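Local coordinates for protein probable zinc protease PqqL (PDB 6OFT) that probably acts, as a whole protein of which this chain is the first half, as a periplasmic zinc endopeptidase of the M16 family, at residues A[26-40]-A[193-207]. Numbering follows the deposited sequence.
Sequences AHPKDQVNLWLQIHT and WYQPNNMTFIVVGDI
Two central strands of the mixed sheet in the first M16 domain, 31-38 and 199-205, pair antiparallel in unbroken register from Val32–Gly205 to Ile38–Met199. Hydrogen-bonded pairs put Asn33, Trp35 and Gln37 with Val204, Ile202 and Thr200 on one face, beneath helix 378-391; the other face, covered by helix 107-122, carries Leu34, Leu36 and Ile38 with Val203, Phe201 and Met199. There Leu34 lies alongside Val203, and its CB meets Phe201 CZ at 3.7 Å.

At one end of the ladder, Asn198 links the residues that follow strand 31-38 to those that precede strand 199-205. Its backbone O accepts His39 N, while CG, anti to the backbone N (chi1 -166°), brings the amide up to Thr40. ND2 donates, close to the amide plane, to Thr40 OG1 (2.8 Å) and to Trp193 O (2.9 Å), which fixes the rotation of the amide. An alanine here would remove that fork and is likely to leave Trp193 O without this donor and the Thr40 hydroxyl, also bonded to Asn231, freer to turn. Thr40 CG2 sits over the five-membered ring of Trp193, a CH-pi contact. Ile38 CG1 lies over the Tyr194 ring, 4.0 Å from its centroid, with the two side chains crossing near a right angle; the Tyr194 hydroxyl bonds to Tyr98. His39 NE2 and Thr200 OG1 share a short hydrogen bond of 2.7 Å.

At the far end Asp206 OD2 takes Asp30 N at 2.8 Å through its anti lone pair. The like-charged carboxylates lie close, probably at some cost, and a water donates to Asp30 OD1 and Asp206 O. Gly205 CA makes a CA-H...O contact with Gln31 O; a CB would clash there, and the backbone angles themselves call for glycine.

Tyr194 lies about 5 Å, side chain to side chain, from Glu57, the predicted proton acceptor, consistent with an antiparallel strand pair in an M16 peptidase sheet, its end beside the predicted zinc site.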
loop_
_atom_site.group_PDB
_atom_site.type_symbol
_atom_site.label_atom_id
_atom_site.label_comp_id
_atom_site.label_asym_id
_atom_site.label_seq_id
_atom_site.Cartn_x
_atom_site.Cartn_y
_atom_site.Cartn_z
ATOM N N ALA A 26 -3.686 -1.603 24.103
ATOM C CA ALA A 26 -3.652 -0.595 25.174
ATOM C C ALA A 26 -2.369 0.246 25.141
ATOM O O ALA A 26 -1.777 0.536 26.177
ATOM C CB ALA A 26 -3.833 -1.272 26.536
ATOM N N HIS A 27 -1.952 0.643 23.933
ATOM C CA HIS A 27 -0.784 1.488 23.699
ATOM C C HIS A 27 -1.123 2.439 22.521
ATOM O O HIS A 27 -1.033 2.027 21.355
ATOM C CB HIS A 27 0.468 0.634 23.435
ATOM C CG HIS A 27 1.744 1.416 23.364
ATOM N ND1 HIS A 27 2.354 1.696 22.151
ATOM C CD2 HIS A 27 2.483 1.957 24.360
ATOM C CE1 HIS A 27 3.450 2.374 22.449
ATOM N NE2 HIS A 27 3.562 2.569 23.763
ATOM N N PRO A 28 -1.613 3.681 22.797
ATOM C CA PRO A 28 -1.817 4.303 24.118
ATOM C C PRO A 28 -3.047 3.787 24.852
ATOM O O PRO A 28 -4.012 3.332 24.232
ATOM C CB PRO A 28 -1.912 5.807 23.793
ATOM C CG PRO A 28 -2.377 5.881 22.392
ATOM C CD PRO A 28 -1.981 4.599 21.702
ATOM N N LYS A 29 -2.996 3.847 26.188
ATOM C CA LYS A 29 -4.091 3.416 27.042
ATOM C C LYS A 29 -5.301 4.309 26.806
ATOM O O LYS A 29 -5.144 5.508 26.563
ATOM C CB LYS A 29 -3.672 3.523 28.522
ATOM C CG LYS A 29 -3.981 2.288 29.353
ATOM C CD LYS A 29 -2.849 1.258 29.311
ATOM C CE LYS A 29 -3.207 -0.018 30.039
ATOM N NZ LYS A 29 -2.274 -1.125 29.693
ATOM N N ASP A 30 -6.505 3.726 26.916
ATOM C CA ASP A 30 -7.800 4.406 26.787
ATOM C C ASP A 30 -7.998 5.105 25.446
ATOM O O ASP A 30 -8.765 6.064 25.363
ATOM C CB ASP A 30 -8.048 5.378 27.961
ATOM C CG ASP A 30 -7.928 4.726 29.311
ATOM O OD1 ASP A 30 -8.513 3.631 29.495
ATOM O OD2 ASP A 30 -7.251 5.311 30.191
ATOM N N GLN A 31 -7.343 4.595 24.397
ATOM C CA GLN A 31 -7.478 5.105 23.049
ATOM C C GLN A 31 -8.056 4.005 22.167
ATOM O O GLN A 31 -7.765 2.834 22.379
ATOM C CB GLN A 31 -6.135 5.612 22.488
ATOM C CG GLN A 31 -6.291 6.507 21.229
ATOM C CD GLN A 31 -6.814 7.907 21.497
ATOM O OE1 GLN A 31 -6.887 8.376 22.634
ATOM N NE2 GLN A 31 -7.172 8.623 20.446
ATOM N N VAL A 32 -8.898 4.395 21.196
ATOM C CA VAL A 32 -9.513 3.491 20.229
ATOM C C VAL A 32 -9.558 4.145 18.844
ATOM O O VAL A 32 -9.754 5.350 18.731
ATOM C CB VAL A 32 -10.923 3.009 20.694
ATOM C CG1 VAL A 32 -11.947 4.149 20.684
ATOM C CG2 VAL A 32 -11.415 1.828 19.858
ATOM N N ASN A 33 -9.368 3.333 17.805
ATOM C CA ASN A 33 -9.512 3.709 16.416
ATOM C C ASN A 33 -10.792 3.059 15.948
ATOM O O ASN A 33 -11.043 1.878 16.239
ATOM C CB ASN A 33 -8.335 3.230 15.574
ATOM C CG ASN A 33 -7.134 4.125 15.633
ATOM O OD1 ASN A 33 -7.154 5.213 16.218
ATOM N ND2 ASN A 33 -6.046 3.666 15.049
ATOM N N LEU A 34 -11.642 3.858 15.310
ATOM C CA LEU A 34 -12.909 3.406 14.737
ATOM C C LEU A 34 -12.825 3.770 13.271
ATOM O O LEU A 34 -12.718 4.956 12.940
ATOM C CB LEU A 34 -14.127 4.078 15.410
ATOM C CG LEU A 34 -14.280 3.941 16.933
ATOM C CD1 LEU A 34 -15.458 4.760 17.418
ATOM C CD2 LEU A 34 -14.458 2.467 17.368
ATOM N N TRP A 35 -12.725 2.749 12.402
ATOM C CA TRP A 35 -12.601 2.956 10.966
ATOM C C TRP A 35 -13.727 2.267 10.237
ATOM O O TRP A 35 -13.960 1.072 10.457
ATOM C CB TRP A 35 -11.271 2.383 10.407
ATOM C CG TRP A 35 -9.983 3.082 10.757
ATOM C CD1 TRP A 35 -9.759 3.975 11.774
ATOM C CD2 TRP A 35 -8.709 2.843 10.147
ATOM N NE1 TRP A 35 -8.435 4.356 11.786
ATOM C CE2 TRP A 35 -7.764 3.669 10.803
ATOM C CE3 TRP A 35 -8.270 1.999 9.106
ATOM C CZ2 TRP A 35 -6.399 3.652 10.475
ATOM C CZ3 TRP A 35 -6.924 2.020 8.748
ATOM C CH2 TRP A 35 -6.009 2.847 9.420
ATOM N N LEU A 36 -14.382 2.993 9.312
ATOM C CA LEU A 36 -15.399 2.428 8.443
ATOM C C LEU A 36 -14.737 2.246 7.073
ATOM O O LEU A 36 -14.301 3.221 6.438
ATOM C CB LEU A 36 -16.665 3.302 8.346
ATOM C CG LEU A 36 -17.712 2.820 7.311
ATOM C CD1 LEU A 36 -18.276 1.404 7.683
ATOM C CD2 LEU A 36 -18.830 3.864 7.122
ATOM N N GLN A 37 -14.664 0.990 6.630
ATOM C CA GLN A 37 -14.023 0.628 5.381
ATOM C C GLN A 37 -15.025 0.208 4.309
ATOM O O GLN A 37 -15.705 -0.801 4.450
ATOM C CB GLN A 37 -12.952 -0.463 5.646
ATOM C CG GLN A 37 -12.327 -1.103 4.398
ATOM C CD GLN A 37 -11.480 -2.273 4.796
ATOM O OE1 GLN A 37 -11.968 -3.263 5.345
ATOM N NE2 GLN A 37 -10.190 -2.179 4.560
ATOM N N ILE A 38 -15.087 0.989 3.223
ATOM C CA ILE A 38 -15.932 0.698 2.066
ATOM C C ILE A 38 -15.012 -0.050 1.128
ATOM O O ILE A 38 -13.975 0.490 0.761
ATOM C CB ILE A 38 -16.518 1.984 1.386
ATOM C CG1 ILE A 38 -17.051 3.037 2.422
ATOM C CG2 ILE A 38 -17.561 1.634 0.317
ATOM C CD1 ILE A 38 -18.144 2.629 3.418
ATOM N N HIS A 39 -15.399 -1.256 0.703
ATOM C CA HIS A 39 -14.550 -2.084 -0.164
ATOM C C HIS A 39 -14.611 -1.683 -1.640
ATOM O O HIS A 39 -14.513 -2.549 -2.532
ATOM C CB HIS A 39 -14.863 -3.572 0.038
ATOM C CG HIS A 39 -14.526 -4.073 1.411
ATOM N ND1 HIS A 39 -13.402 -4.840 1.638
ATOM C CD2 HIS A 39 -15.189 -3.910 2.580
ATOM C CE1 HIS A 39 -13.409 -5.121 2.934
ATOM N NE2 HIS A 39 -14.469 -4.581 3.541
ATOM N N THR A 40 -14.766 -0.359 -1.891
ATOM C CA THR A 40 -14.851 0.226 -3.227
ATOM C C THR A 40 -14.118 1.558 -3.218
ATOM O O THR A 40 -14.346 2.387 -2.325
ATOM C CB THR A 40 -16.323 0.449 -3.649
ATOM O OG1 THR A 40 -17.034 -0.781 -3.644
ATOM C CG2 THR A 40 -16.456 1.134 -5.032
ATOM N N TRP A 193 -22.722 1.540 -4.073
ATOM C CA TRP A 193 -21.610 0.909 -3.369
ATOM C C TRP A 193 -21.669 0.966 -1.847
ATOM O O TRP A 193 -21.051 0.113 -1.201
ATOM C CB TRP A 193 -20.284 1.508 -3.877
ATOM C CG TRP A 193 -20.109 1.348 -5.362
ATOM C CD1 TRP A 193 -20.244 2.319 -6.311
ATOM C CD2 TRP A 193 -19.872 0.122 -6.071
ATOM N NE1 TRP A 193 -20.059 1.785 -7.567
ATOM C CE2 TRP A 193 -19.815 0.440 -7.450
ATOM C CE3 TRP A 193 -19.669 -1.216 -5.674
ATOM C CZ2 TRP A 193 -19.578 -0.532 -8.435
ATOM C CZ3 TRP A 193 -19.403 -2.167 -6.650
ATOM C CH2 TRP A 193 -19.359 -1.823 -8.010
ATOM N N TYR A 194 -22.359 1.970 -1.265
ATOM C CA TYR A 194 -22.465 2.112 0.200
ATOM C C TYR A 194 -23.675 1.369 0.740
ATOM O O TYR A 194 -24.716 1.968 1.050
ATOM C CB TYR A 194 -22.456 3.589 0.659
ATOM C CG TYR A 194 -21.121 4.292 0.550
ATOM C CD1 TYR A 194 -20.483 4.435 -0.681
ATOM C CD2 TYR A 194 -20.548 4.913 1.659
ATOM C CE1 TYR A 194 -19.267 5.111 -0.791
ATOM C CE2 TYR A 194 -19.360 5.637 1.551
ATOM C CZ TYR A 194 -18.724 5.734 0.323
ATOM O OH TYR A 194 -17.537 6.414 0.219
ATOM N N GLN A 195 -23.544 0.045 0.796
ATOM C CA GLN A 195 -24.545 -0.891 1.317
ATOM C C GLN A 195 -23.820 -1.826 2.290
ATOM O O GLN A 195 -22.609 -1.994 2.107
ATOM C CB GLN A 195 -25.293 -1.636 0.184
ATOM C CG GLN A 195 -26.174 -0.719 -0.724
ATOM C CD GLN A 195 -27.126 0.240 -0.012
ATOM O OE1 GLN A 195 -27.498 0.056 1.140
ATOM N NE2 GLN A 195 -27.557 1.302 -0.687
ATOM N N PRO A 196 -24.491 -2.349 3.363
ATOM C CA PRO A 196 -23.768 -3.086 4.419
ATOM C C PRO A 196 -22.860 -4.238 4.016
ATOM O O PRO A 196 -21.811 -4.360 4.626
ATOM C CB PRO A 196 -24.892 -3.577 5.344
ATOM C CG PRO A 196 -25.926 -2.555 5.206
ATOM C CD PRO A 196 -25.905 -2.153 3.751
ATOM N N ASN A 197 -23.218 -5.047 3.009
ATOM C CA ASN A 197 -22.417 -6.205 2.591
ATOM C C ASN A 197 -21.078 -5.827 1.902
ATOM O O ASN A 197 -20.265 -6.711 1.623
ATOM C CB ASN A 197 -23.259 -7.151 1.718
ATOM C CG ASN A 197 -23.521 -6.651 0.317
ATOM O OD1 ASN A 197 -23.616 -5.448 0.057
ATOM N ND2 ASN A 197 -23.654 -7.577 -0.621
ATOM N N ASN A 198 -20.856 -4.521 1.642
ATOM C CA ASN A 198 -19.630 -4.008 1.053
ATOM C C ASN A 198 -18.887 -3.182 2.124
ATOM O O ASN A 198 -17.970 -2.424 1.796
ATOM C CB ASN A 198 -19.964 -3.157 -0.203
ATOM C CG ASN A 198 -18.778 -2.843 -1.080
ATOM O OD1 ASN A 198 -17.893 -3.676 -1.292
ATOM N ND2 ASN A 198 -18.724 -1.627 -1.595
ATOM N N MET A 199 -19.261 -3.364 3.413
ATOM C CA MET A 199 -18.660 -2.610 4.524
ATOM C C MET A 199 -18.093 -3.465 5.637
ATOM O O MET A 199 -18.667 -4.493 5.999
ATOM C CB MET A 199 -19.677 -1.653 5.160
ATOM C CG MET A 199 -20.081 -0.512 4.290
ATOM S SD MET A 199 -21.468 0.306 5.080
ATOM C CE MET A 199 -21.815 1.532 3.865
ATOM N N THR A 200 -16.971 -2.992 6.200
ATOM C CA THR A 200 -16.309 -3.575 7.356
ATOM C C THR A 200 -16.047 -2.438 8.333
ATOM O O THR A 200 -15.438 -1.435 7.953
ATOM C CB THR A 200 -15.018 -4.309 6.973
ATOM O OG1 THR A 200 -15.333 -5.340 6.029
ATOM C CG2 THR A 200 -14.323 -4.913 8.184
ATOM N N PHE A 201 -16.558 -2.576 9.567
ATOM C CA PHE A 201 -16.317 -1.613 10.636
ATOM C C PHE A 201 -15.166 -2.186 11.492
ATOM O O PHE A 201 -15.266 -3.317 11.974
ATOM C CB PHE A 201 -17.597 -1.359 11.484
ATOM C CG PHE A 201 -17.409 -0.156 12.379
ATOM C CD1 PHE A 201 -17.436 1.129 11.857
ATOM C CD2 PHE A 201 -17.159 -0.312 13.738
ATOM C CE1 PHE A 201 -17.192 2.239 12.671
ATOM C CE2 PHE A 201 -16.939 0.800 14.552
ATOM C CZ PHE A 201 -16.952 2.068 14.008
ATOM N N ILE A 202 -14.062 -1.426 11.634
ATOM C CA ILE A 202 -12.844 -1.846 12.347
ATOM C C ILE A 202 -12.659 -1.100 13.683
ATOM O O ILE A 202 -12.617 0.122 13.701
ATOM C CB ILE A 202 -11.612 -1.715 11.397
ATOM C CG1 ILE A 202 -11.813 -2.541 10.095
ATOM C CG2 ILE A 202 -10.292 -2.083 12.102
ATOM C CD1 ILE A 202 -10.864 -2.188 8.957
ATOM N N VAL A 203 -12.544 -1.852 14.789
ATOM C CA VAL A 203 -12.349 -1.308 16.147
ATOM C C VAL A 203 -10.990 -1.810 16.662
ATOM O O VAL A 203 -10.824 -3.006 16.835
ATOM C CB VAL A 203 -13.528 -1.713 17.101
ATOM C CG1 VAL A 203 -13.305 -1.214 18.529
ATOM C CG2 VAL A 203 -14.877 -1.225 16.572
ATOM N N VAL A 204 -10.010 -0.908 16.874
ATOM C CA VAL A 204 -8.675 -1.293 17.372
ATOM C C VAL A 204 -8.347 -0.373 18.543
ATOM O O VAL A 204 -8.256 0.847 18.376
ATOM C CB VAL A 204 -7.540 -1.275 16.291
ATOM C CG1 VAL A 204 -6.230 -1.856 16.853
ATOM C CG2 VAL A 204 -7.943 -2.031 15.025
ATOM N N GLY A 205 -8.162 -0.954 19.718
ATOM C CA GLY A 205 -7.860 -0.121 20.863
ATOM C C GLY A 205 -8.324 -0.684 22.172
ATOM O O GLY A 205 -8.705 -1.855 22.262
ATOM N N ASP A 206 -8.273 0.177 23.198
ATOM C CA ASP A 206 -8.497 -0.140 24.604
ATOM C C ASP A 206 -9.963 -0.234 25.021
ATOM O O ASP A 206 -10.441 0.544 25.842
ATOM C CB ASP A 206 -7.726 0.869 25.470
ATOM C CG ASP A 206 -7.336 0.315 26.817
ATOM O OD1 ASP A 206 -7.549 -0.902 27.047
ATOM O OD2 ASP A 206 -6.817 1.086 27.641
ATOM N N ILE A 207 -10.647 -1.255 24.515
ATOM C CA ILE A 207 -12.063 -1.518 24.783
ATOM C C ILE A 207 -12.281 -3.041 24.929
ATOM O O ILE A 207 -11.647 -3.821 24.210
ATOM C CB ILE A 207 -12.926 -0.860 23.654
ATOM C CG1 ILE A 207 -14.436 -0.936 23.959
ATOM C CG2 ILE A 207 -12.581 -1.423 22.245
ATOM C CD1 ILE A 207 -15.273 0.071 23.193
HETATM O O HOH W 1 -10.121 1.736 28.279
#